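Local coordinates for putative branched-chain amino acid ABC transporter (Chromobacterium violaceum, PDB 4PYR), which is of uncertain function but has the two-lobed fold of periplasmic binding proteins, binds glutathione between its lobes and may act as an enzyme regulator, at residues Ser40-Tyr52 with Pro66-Ser78. Sequence-based numbering, arbitrary orientation.
Sequences SVDATGDNVVERY and PLSRDSIVKLAPS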
loop_
_atom_site.group_PDB
_atom_site.type_symbol
_atom_site.label_atom_id
_atom_site.label_comp_id
_atom_site.label_asym_id
_atom_site.label_seq_id
_atom_site.Cartn_x
_atom_site.Cartn_y
_atom_site.Cartn_z
ATOM N N SER A 40 -13.485 -17.951 9.255
ATOM C CA SER A 40 -12.657 -16.976 9.955
ATOM C C SER A 40 -12.066 -17.619 11.167
ATOM O O SER A 40 -12.764 -18.225 11.963
ATOM C CB SER A 40 -13.536 -15.798 10.383
ATOM O OG SER A 40 -14.056 -15.163 9.219
ATOM N N VAL A 41 -10.750 -17.504 11.296
ATOM C CA VAL A 41 -10.094 -17.961 12.496
ATOM C C VAL A 41 -8.966 -16.989 12.855
ATOM O O VAL A 41 -8.335 -16.358 11.990
ATOM C CB VAL A 41 -9.576 -19.389 12.315
ATOM C CG1 VAL A 41 -8.456 -19.381 11.316
ATOM C CG2 VAL A 41 -9.137 -20.000 13.641
ATOM N N ASP A 42 -8.777 -16.823 14.152
ATOM C CA ASP A 42 -7.623 -16.070 14.644
ATOM C C ASP A 42 -6.382 -16.940 14.696
ATOM O O ASP A 42 -6.451 -18.018 15.234
ATOM C CB ASP A 42 -7.867 -15.568 16.057
ATOM C CG ASP A 42 -8.901 -14.477 16.112
ATOM O OD1 ASP A 42 -9.249 -13.931 15.056
ATOM O OD2 ASP A 42 -9.331 -14.149 17.227
ATOM N N ALA A 43 -5.263 -16.455 14.159
ATOM C CA ALA A 43 -3.996 -17.139 14.294
ATOM C C ALA A 43 -2.881 -16.159 13.986
ATOM O O ALA A 43 -3.011 -15.266 13.107
ATOM C CB ALA A 43 -3.920 -18.302 13.294
ATOM N N THR A 44 -1.759 -16.370 14.651
ATOM C CA THR A 44 -0.527 -15.687 14.311
ATOM C C THR A 44 0.603 -16.490 14.951
ATOM O O THR A 44 0.378 -17.236 15.898
ATOM C CB THR A 44 -0.519 -14.227 14.822
ATOM O OG1 THR A 44 0.611 -13.524 14.294
ATOM C CG2 THR A 44 -0.449 -14.186 16.280
ATOM N N GLY A 45 1.798 -16.344 14.381
ATOM C CA GLY A 45 3.026 -16.949 14.856
ATOM C C GLY A 45 2.941 -18.423 15.215
ATOM O O GLY A 45 2.718 -19.274 14.363
ATOM N N ASP A 46 3.061 -18.685 16.508
ATOM C CA ASP A 46 3.174 -20.026 17.070
ATOM C C ASP A 46 2.055 -21.019 16.704
ATOM O O ASP A 46 2.268 -22.233 16.820
ATOM C CB ASP A 46 3.233 -19.899 18.616
ATOM C CG ASP A 46 4.329 -20.718 19.260
ATOM O OD1 ASP A 46 5.223 -21.278 18.576
ATOM O OD2 ASP A 46 4.302 -20.760 20.498
ATOM N N ASN A 47 0.862 -20.531 16.352
ATOM C CA ASN A 47 -0.244 -21.421 15.949
ATOM C C ASN A 47 -0.714 -21.277 14.501
ATOM O O ASN A 47 -1.685 -21.924 14.108
ATOM C CB ASN A 47 -1.454 -21.265 16.886
ATOM C CG ASN A 47 -2.139 -19.922 16.761
ATOM O OD1 ASN A 47 -1.917 -19.125 15.832
ATOM N ND2 ASN A 47 -3.012 -19.677 17.699
ATOM N N VAL A 48 -0.048 -20.415 13.731
ATOM C CA VAL A 48 -0.530 -20.063 12.390
ATOM C C VAL A 48 -0.514 -21.278 11.494
ATOM O O VAL A 48 -1.456 -21.502 10.751
ATOM C CB VAL A 48 0.244 -18.890 11.783
ATOM C CG1 VAL A 48 1.640 -19.309 11.361
ATOM C CG2 VAL A 48 -0.514 -18.323 10.597
ATOM N N VAL A 49 0.519 -22.113 11.604
ATOM C CA VAL A 49 0.572 -23.307 10.761
ATOM C C VAL A 49 -0.553 -24.258 11.126
ATOM O O VAL A 49 -1.247 -24.749 10.269
ATOM C CB VAL A 49 1.912 -24.068 10.876
ATOM C CG1 VAL A 49 1.808 -25.448 10.244
ATOM C CG2 VAL A 49 3.041 -23.272 10.240
ATOM N N GLU A 50 -0.716 -24.525 12.416
ATOM C CA GLU A 50 -1.779 -25.435 12.861
ATOM C C GLU A 50 -3.198 -24.986 12.456
ATOM O O GLU A 50 -4.032 -25.799 12.065
ATOM C CB GLU A 50 -1.705 -25.572 14.380
ATOM C CG GLU A 50 -2.508 -26.712 14.957
ATOM C CD GLU A 50 -2.175 -26.920 16.417
ATOM O OE1 GLU A 50 -1.494 -26.023 16.991
ATOM O OE2 GLU A 50 -2.569 -27.968 16.996
ATOM N N ARG A 51 -3.469 -23.693 12.561
ATOM C CA ARG A 51 -4.805 -23.206 12.252
ATOM C C ARG A 51 -5.013 -23.064 10.748
ATOM O O ARG A 51 -6.125 -23.232 10.267
ATOM C CB ARG A 51 -5.086 -21.919 13.016
ATOM C CG ARG A 51 -5.134 -22.248 14.491
ATOM C CD ARG A 51 -5.701 -21.154 15.332
ATOM N NE ARG A 51 -5.757 -21.595 16.712
ATOM C CZ ARG A 51 -6.181 -20.852 17.716
ATOM N NH1 ARG A 51 -6.572 -19.604 17.485
ATOM N NH2 ARG A 51 -6.198 -21.351 18.943
ATOM N N TYR A 52 -3.943 -22.739 10.027
ATOM C CA TYR A 52 -3.959 -22.790 8.563
ATOM C C TYR A 52 -4.280 -24.213 8.155
ATOM O O TYR A 52 -5.195 -24.460 7.368
ATOM C CB TYR A 52 -2.600 -22.358 7.994
ATOM C CG TYR A 52 -2.482 -22.393 6.502
ATOM C CD1 TYR A 52 -2.094 -23.565 5.845
ATOM C CD2 TYR A 52 -2.707 -21.272 5.746
ATOM C CE1 TYR A 52 -1.950 -23.586 4.448
ATOM C CE2 TYR A 52 -2.594 -21.264 4.366
ATOM C CZ TYR A 52 -2.193 -22.435 3.712
ATOM O OH TYR A 52 -2.083 -22.457 2.330
ATOM N N PRO A 66 -1.252 -14.732 6.320
ATOM C CA PRO A 66 -1.204 -13.990 7.577
ATOM C C PRO A 66 -0.770 -12.534 7.428
ATOM O O PRO A 66 -0.537 -12.027 6.332
ATOM C CB PRO A 66 -0.116 -14.721 8.396
ATOM C CG PRO A 66 0.459 -15.760 7.529
ATOM C CD PRO A 66 -0.067 -15.563 6.144
ATOM N N LEU A 67 -0.708 -11.875 8.575
ATOM C CA LEU A 67 -0.404 -10.450 8.619
ATOM C C LEU A 67 1.007 -10.155 9.081
ATOM O O LEU A 67 1.641 -9.252 8.533
ATOM C CB LEU A 67 -1.433 -9.724 9.477
ATOM C CG LEU A 67 -1.390 -8.199 9.470
ATOM C CD1 LEU A 67 -1.490 -7.620 8.060
ATOM C CD2 LEU A 67 -2.528 -7.656 10.320
ATOM N N SER A 68 1.495 -10.864 10.099
ATOM C CA SER A 68 2.829 -10.590 10.607
ATOM C C SER A 68 3.915 -11.198 9.751
ATOM O O SER A 68 3.755 -12.285 9.189
ATOM C CB SER A 68 2.997 -11.086 12.036
ATOM O OG SER A 68 3.098 -12.499 12.129
ATOM N N ARG A 69 5.024 -10.494 9.667
ATOM C CA ARG A 69 6.193 -11.018 8.925
ATOM C C ARG A 69 6.611 -12.385 9.410
ATOM O O ARG A 69 6.826 -13.285 8.622
ATOM C CB ARG A 69 7.384 -10.065 9.015
ATOM C CG ARG A 69 7.339 -8.932 8.005
ATOM C CD ARG A 69 8.741 -8.452 7.649
ATOM N N ASP A 70 6.722 -12.544 10.725
ATOM C CA ASP A 70 7.199 -13.791 11.303
ATOM C C ASP A 70 6.238 -14.947 11.046
ATOM O O ASP A 70 6.663 -16.049 10.815
ATOM C CB ASP A 70 7.452 -13.635 12.805
ATOM C CG ASP A 70 8.428 -14.639 13.330
ATOM O OD1 ASP A 70 9.532 -14.713 12.769
ATOM O OD2 ASP A 70 8.090 -15.327 14.314
ATOM N N SER A 71 4.922 -14.705 11.063
ATOM C CA SER A 71 3.953 -15.745 10.688
ATOM C C SER A 71 4.098 -16.234 9.249
ATOM O O SER A 71 3.850 -17.409 8.958
ATOM C CB SER A 71 2.520 -15.197 10.787
ATOM O OG SER A 71 2.184 -14.956 12.121
ATOM N N ILE A 72 4.408 -15.303 8.350
ATOM C CA ILE A 72 4.609 -15.627 6.947
ATOM C C ILE A 72 5.752 -16.632 6.760
ATOM O O ILE A 72 5.572 -17.622 6.057
ATOM C CB ILE A 72 4.788 -14.353 6.103
ATOM C CG1 ILE A 72 3.463 -13.590 6.065
ATOM C CG2 ILE A 72 5.289 -14.688 4.710
ATOM C CD1 ILE A 72 3.559 -12.186 5.511
ATOM N N VAL A 73 6.893 -16.375 7.412
ATOM C CA VAL A 73 8.071 -17.246 7.355
ATOM C C VAL A 73 7.780 -18.645 7.893
ATOM O O VAL A 73 8.183 -19.646 7.294
ATOM C CB VAL A 73 9.247 -16.644 8.143
ATOM C CG1 VAL A 73 10.415 -17.618 8.181
ATOM C CG2 VAL A 73 9.688 -15.326 7.510
ATOM N N LYS A 74 7.101 -18.709 9.035
ATOM C CA LYS A 74 6.731 -19.987 9.662
ATOM C C LYS A 74 5.789 -20.818 8.810
ATOM O O LYS A 74 5.806 -22.045 8.886
ATOM C CB LYS A 74 6.059 -19.743 11.030
ATOM C CG LYS A 74 7.013 -19.216 12.087
ATOM C CD LYS A 74 6.324 -19.020 13.436
ATOM C CE LYS A 74 7.323 -18.826 14.562
ATOM N NZ LYS A 74 8.220 -19.988 14.717
ATOM N N LEU A 75 4.925 -20.137 8.073
ATOM C CA LEU A 75 3.846 -20.767 7.300
ATOM C C LEU A 75 4.270 -21.253 5.909
ATOM O O LEU A 75 3.780 -22.270 5.451
ATOM C CB LEU A 75 2.671 -19.804 7.143
ATOM C CG LEU A 75 1.404 -20.310 6.405
ATOM C CD1 LEU A 75 0.883 -21.543 7.146
ATOM C CD2 LEU A 75 0.312 -19.270 6.249
ATOM N N ALA A 76 5.131 -20.490 5.243
ATOM C CA ALA A 76 5.445 -20.716 3.804
ATOM C C ALA A 76 5.635 -22.210 3.391
ATOM O O ALA A 76 5.030 -22.672 2.405
ATOM C CB ALA A 76 6.650 -19.879 3.398
ATOM N N PRO A 77 6.388 -22.980 4.174
ATOM C CA PRO A 77 6.620 -24.391 3.723
ATOM C C PRO A 77 5.351 -25.233 3.710
ATOM O O PRO A 77 5.282 -26.222 2.975
ATOM C CB PRO A 77 7.635 -24.973 4.749
ATOM C CG PRO A 77 8.275 -23.760 5.355
ATOM C CD PRO A 77 7.264 -22.643 5.318
ATOM N N SER A 78 4.364 -24.832 4.514
ATOM C CA SER A 78 3.106 -25.584 4.642
ATOM C C SER A 78 2.003 -25.112 3.677
ATOM O O SER A 78 0.922 -25.728 3.584
ATOM C CB SER A 78 2.637 -25.563 6.116
ATOM O OG SER A 78 3.700 -26.024 6.940
HETATM O O HOH W 1 -0.259 -12.738 11.500
#
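Two neighbouring helices of the N-terminal parallel α/β lobe, 48-57 and 69-75, pack through a strip of apolar side chains, with the Thr44-Gly45 loop leading into the first bonded to the start of the second. Gly45 N gives a nearly straight hydrogen bond to Ser71 OG (2.7 Å, 170° at the hydrogen). Ser71 OG donates to Ser68 OG, 2.6 Å away. Ser68 is the N-cap of helix 69-75, its OG also accepting from Ser71 N, so the loop between strand 36-42 and helix 48-57 is tied to the first turn of helix 69-75. Thr44 OG1 lies 3.0 Å from Ser71 OG, and a water accepting from Ser68 N also bonds to this threonine hydroxyl.

Val48 sets CG2 against Pro66 CG and CG1 near Leu75 CB, while Val49 CG2 approaches Lys74 O at 3.3 Å. With chi1 at -177°, the Leu75 side chain extends away from its backbone N and lays CD1 over one face of the Tyr52 ring, 3.9 Å from the centroid and displaced toward the rim, a CH-pi contact. The tyrosine hydroxyl is held beyond the contact by Thr83 OG1 and Thr80 N. The axes of 48-52 and 69-75 come within 9.8 Å and cross at -63°. Helices of consecutive β-α units packed against each other on one side of a parallel sheet are characteristic of the Rossmann-like lobes of periplasmic binding proteins.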